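Long-range contact in nucleoporin nup120 (Schizosaccharomyces pombe, PDB 4GQ2), which serves as a structural component of the nuclear pore complex, whose nucleoporins can also dock transport factors: residues Y547-F552 with D683-K688. Sequence-based numbering, arbitrary orientation.
Sequences YLIESF and DSILKK
Ile685 carries much of this contact between the short helix starting at Leu548 and the long helix 672-703. Its CG1 branch runs beside its own backbone N and brings CD1 to the carboxylate of Glu550, 3.4 Å from Glu550 CD. The same methyl meets the Tyr547 ring obliquely, with Ile685 CD1 3.7 Å from Tyr547 CD1. Ile685 CG2 meets Ile549 CG2, methyl to methyl, at 3.8 Å. Ile549 CG1, anti to its backbone N (chi1 -168°), lies against CB of Lys688 at 3.9 Å. Lys688 passes its CD alongside CA of Glu550 and then bends at chi4. Its NZ comes 3.8 Å from Glu550 OE2, a long salt bridge.

The Glu550 carboxylate is held from its own side. Its OE1 accepts a nearly straight hydrogen bond from Tyr547 N (3.1 Å, 162°) through the anti lone pair, the N3-to-N-cap half of a capping box. Arg544 adds a salt bridge to OE1 and probably stabilises the buried charge. An alanine in place of Glu550 would probably loosen the helix start and deprive Arg544 and Lys688 of their shared acid.

The two helix segments cross at 56°, their axes 9.4 Å apart. The short helix follows strand 539-544 of the mixed sheet, and this contact lays it against helix 672-703 of the helical domain. Helix 790-803 touches Tyr547, and helix 646-658 packs on Leu548 and Phe552.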
ATOM      1  N   TYR A 547      12.304  11.681  14.963  1.00 54.26           N
ATOM      2  CA  TYR A 547      12.241  10.778  16.105  1.00 48.57           C
ATOM      3  C   TYR A 547      13.621  10.160  16.233  1.00 52.30           C
ATOM      4  O   TYR A 547      14.399  10.175  15.268  1.00 56.13           O
ATOM      5  CB  TYR A 547      11.157   9.712  15.924  1.00 52.46           C
ATOM      6  CG  TYR A 547       9.779  10.283  15.642  1.00 66.82           C
ATOM      7  CD1 TYR A 547       9.437  10.728  14.363  1.00 63.82           C
ATOM      8  CD2 TYR A 547       8.817  10.382  16.649  1.00 66.62           C
ATOM      9  CE1 TYR A 547       8.186  11.257  14.094  1.00 60.30           C
ATOM     10  CE2 TYR A 547       7.556  10.912  16.387  1.00 59.95           C
ATOM     11  CZ  TYR A 547       7.247  11.346  15.103  1.00 58.01           C
ATOM     12  OH  TYR A 547       6.006  11.883  14.816  1.00 65.24           O
ATOM     13  N   LEU A 548      13.936   9.646  17.423  1.00 50.66           N
ATOM     14  CA  LEU A 548      15.222   8.992  17.685  1.00 49.15           C
ATOM     15  C   LEU A 548      15.627   8.001  16.605  1.00 45.85           C
ATOM     16  O   LEU A 548      16.788   7.965  16.179  1.00 44.79           O
ATOM     17  CB  LEU A 548      15.195   8.265  19.029  1.00 59.56           C
ATOM     18  CG  LEU A 548      15.725   8.982  20.266  1.00 64.25           C
ATOM     19  CD1 LEU A 548      15.674   8.032  21.451  1.00 62.10           C
ATOM     20  CD2 LEU A 548      17.141   9.494  20.041  1.00 57.96           C
ATOM     21  N   ILE A 549      14.657   7.205  16.164  1.00 46.33           N
ATOM     22  CA  ILE A 549      14.893   6.176  15.158  1.00 46.28           C
ATOM     23  C   ILE A 549      15.489   6.778  13.875  1.00 45.02           C
ATOM     24  O   ILE A 549      16.391   6.193  13.271  1.00 49.84           O
ATOM     25  CB  ILE A 549      13.613   5.327  14.904  1.00 37.34           C
ATOM     26  CG1 ILE A 549      13.935   4.075  14.083  1.00 37.53           C
ATOM     27  CG2 ILE A 549      12.509   6.157  14.268  1.00 36.98           C
ATOM     28  CD1 ILE A 549      14.896   3.132  14.771  1.00 34.92           C
ATOM     29  N   GLU A 550      15.008   7.963  13.498  1.00 42.43           N
ATOM     30  CA  GLU A 550      15.511   8.678  12.323  1.00 54.80           C
ATOM     31  C   GLU A 550      16.979   9.080  12.471  1.00 50.77           C
ATOM     32  O   GLU A 550      17.787   8.753  11.602  1.00 48.65           O
ATOM     33  CB  GLU A 550      14.628   9.885  11.997  1.00 53.17           C
ATOM     34  CG  GLU A 550      13.162   9.514  11.841  1.00 57.24           C
ATOM     35  CD  GLU A 550      12.326  10.623  11.244  1.00 54.33           C
ATOM     36  OE1 GLU A 550      11.592  11.274  12.010  1.00 58.83           O
ATOM     37  OE2 GLU A 550      12.400  10.836  10.014  1.00 55.32           O
ATOM     38  N   SER A 551      17.318   9.756  13.572  1.00 46.31           N
ATOM     39  CA  SER A 551      18.719  10.080  13.913  1.00 50.62           C
ATOM     40  C   SER A 551      19.651   8.862  13.841  1.00 52.35           C
ATOM     41  O   SER A 551      20.771   8.955  13.340  1.00 53.28           O
ATOM     42  CB  SER A 551      18.811  10.691  15.316  1.00 59.53           C
ATOM     43  OG  SER A 551      17.828  11.691  15.518  1.00 77.52           O
ATOM     44  N   PHE A 552      19.178   7.721  14.335  1.00 64.86           N
ATOM     45  CA  PHE A 552      19.975   6.491  14.346  1.00 71.43           C
ATOM     46  C   PHE A 552      20.089   5.805  12.984  1.00 71.47           C
ATOM     47  O   PHE A 552      20.957   4.955  12.790  1.00 67.83           O
ATOM     48  CB  PHE A 552      19.442   5.510  15.392  1.00 68.66           C
ATOM     49  CG  PHE A 552      19.816   5.871  16.798  1.00 89.73           C
ATOM     50  CD1 PHE A 552      18.996   6.691  17.559  1.00 86.62           C
ATOM     51  CD2 PHE A 552      20.995   5.399  17.360  1.00102.43           C
ATOM     52  CE1 PHE A 552      19.338   7.029  18.853  1.00 81.92           C
ATOM     53  CE2 PHE A 552      21.344   5.734  18.656  1.00104.02           C
ATOM     54  CZ  PHE A 552      20.511   6.550  19.403  1.00 92.40           C
ATOM     55  N   ASP A 683       4.736   5.252   7.612  1.00 34.50           N
ATOM     56  CA  ASP A 683       5.427   4.438   6.616  1.00 34.94           C
ATOM     57  C   ASP A 683       6.927   4.732   6.677  1.00 39.35           C
ATOM     58  O   ASP A 683       7.760   3.821   6.693  1.00 42.46           O
ATOM     59  CB  ASP A 683       4.870   4.746   5.219  1.00 35.16           C
ATOM     60  CG  ASP A 683       5.599   4.004   4.117  1.00 38.23           C
ATOM     61  OD1 ASP A 683       5.291   2.821   3.891  1.00 40.15           O
ATOM     62  OD2 ASP A 683       6.482   4.605   3.471  1.00 49.41           O
ATOM     63  N   SER A 684       7.252   6.019   6.735  1.00 36.48           N
ATOM     64  CA  SER A 684       8.632   6.478   6.762  1.00 34.37           C
ATOM     65  C   SER A 684       9.352   6.084   8.066  1.00 32.23           C
ATOM     66  O   SER A 684      10.503   5.668   8.043  1.00 32.98           O
ATOM     67  CB  SER A 684       8.666   7.988   6.520  1.00 30.21           C
ATOM     68  OG  SER A 684       9.967   8.489   6.706  1.00 50.90           O
ATOM     69  N   ILE A 685       8.665   6.204   9.198  1.00 38.69           N
ATOM     70  CA  ILE A 685       9.225   5.788  10.488  1.00 40.63           C
ATOM     71  C   ILE A 685       9.380   4.263  10.572  1.00 37.91           C
ATOM     72  O   ILE A 685      10.429   3.758  10.987  1.00 42.74           O
ATOM     73  CB  ILE A 685       8.386   6.308  11.684  1.00 49.51           C
ATOM     74  CG1 ILE A 685       8.283   7.839  11.674  1.00 38.69           C
ATOM     75  CG2 ILE A 685       8.974   5.835  13.008  1.00 48.56           C
ATOM     76  CD1 ILE A 685       9.579   8.545  11.358  1.00 41.63           C
ATOM     77  N   LEU A 686       8.340   3.541  10.158  1.00 34.96           N
ATOM     78  CA  LEU A 686       8.330   2.074  10.215  1.00 32.23           C
ATOM     79  C   LEU A 686       9.418   1.398   9.389  1.00 28.64           C
ATOM     80  O   LEU A 686       9.888   0.333   9.767  1.00 33.22           O
ATOM     81  CB  LEU A 686       6.955   1.515   9.844  1.00 30.20           C
ATOM     82  CG  LEU A 686       5.798   1.825  10.802  1.00 32.36           C
ATOM     83  CD1 LEU A 686       4.487   1.439  10.164  1.00 38.63           C
ATOM     84  CD2 LEU A 686       5.940   1.133  12.144  1.00 37.23           C
ATOM     85  N   LYS A 687       9.834   2.034   8.333  1.00 29.62           N
ATOM     86  CA  LYS A 687      10.887   1.508   7.531  1.00 35.01           C
ATOM     87  C   LYS A 687      12.207   1.564   8.230  1.00 33.34           C
ATOM     88  O   LYS A 687      12.987   0.687   8.128  1.00 35.45           O
ATOM     89  CB  LYS A 687      10.996   2.277   6.249  1.00 20.00           C
ATOM     90  CG  LYS A 687      10.216   1.700   5.121  1.00 20.00           C
ATOM     91  CD  LYS A 687      10.046   2.750   4.069  1.00 20.00           C
ATOM     92  CE  LYS A 687       9.763   2.130   2.737  1.00 20.00           C
ATOM     93  NZ  LYS A 687       8.755   2.924   2.013  1.00 20.00           N
ATOM     94  N   LYS A 688      12.447   2.631   8.938  1.00 33.78           N
ATOM     95  CA  LYS A 688      13.653   2.784   9.745  1.00 32.02           C
ATOM     96  C   LYS A 688      13.620   1.840  10.946  1.00 31.42           C
ATOM     97  O   LYS A 688      14.617   1.206  11.262  1.00 32.27           O
ATOM     98  CB  LYS A 688      13.868   4.245  10.143  1.00 35.75           C
ATOM     99  CG  LYS A 688      13.880   5.181   8.942  1.00 39.69           C
ATOM    100  CD  LYS A 688      14.517   6.526   9.250  1.00 59.15           C
ATOM    101  CE  LYS A 688      14.707   7.363   7.991  1.00 41.80           C
ATOM    102  NZ  LYS A 688      13.445   8.063   7.618  1.00 49.43           N
TER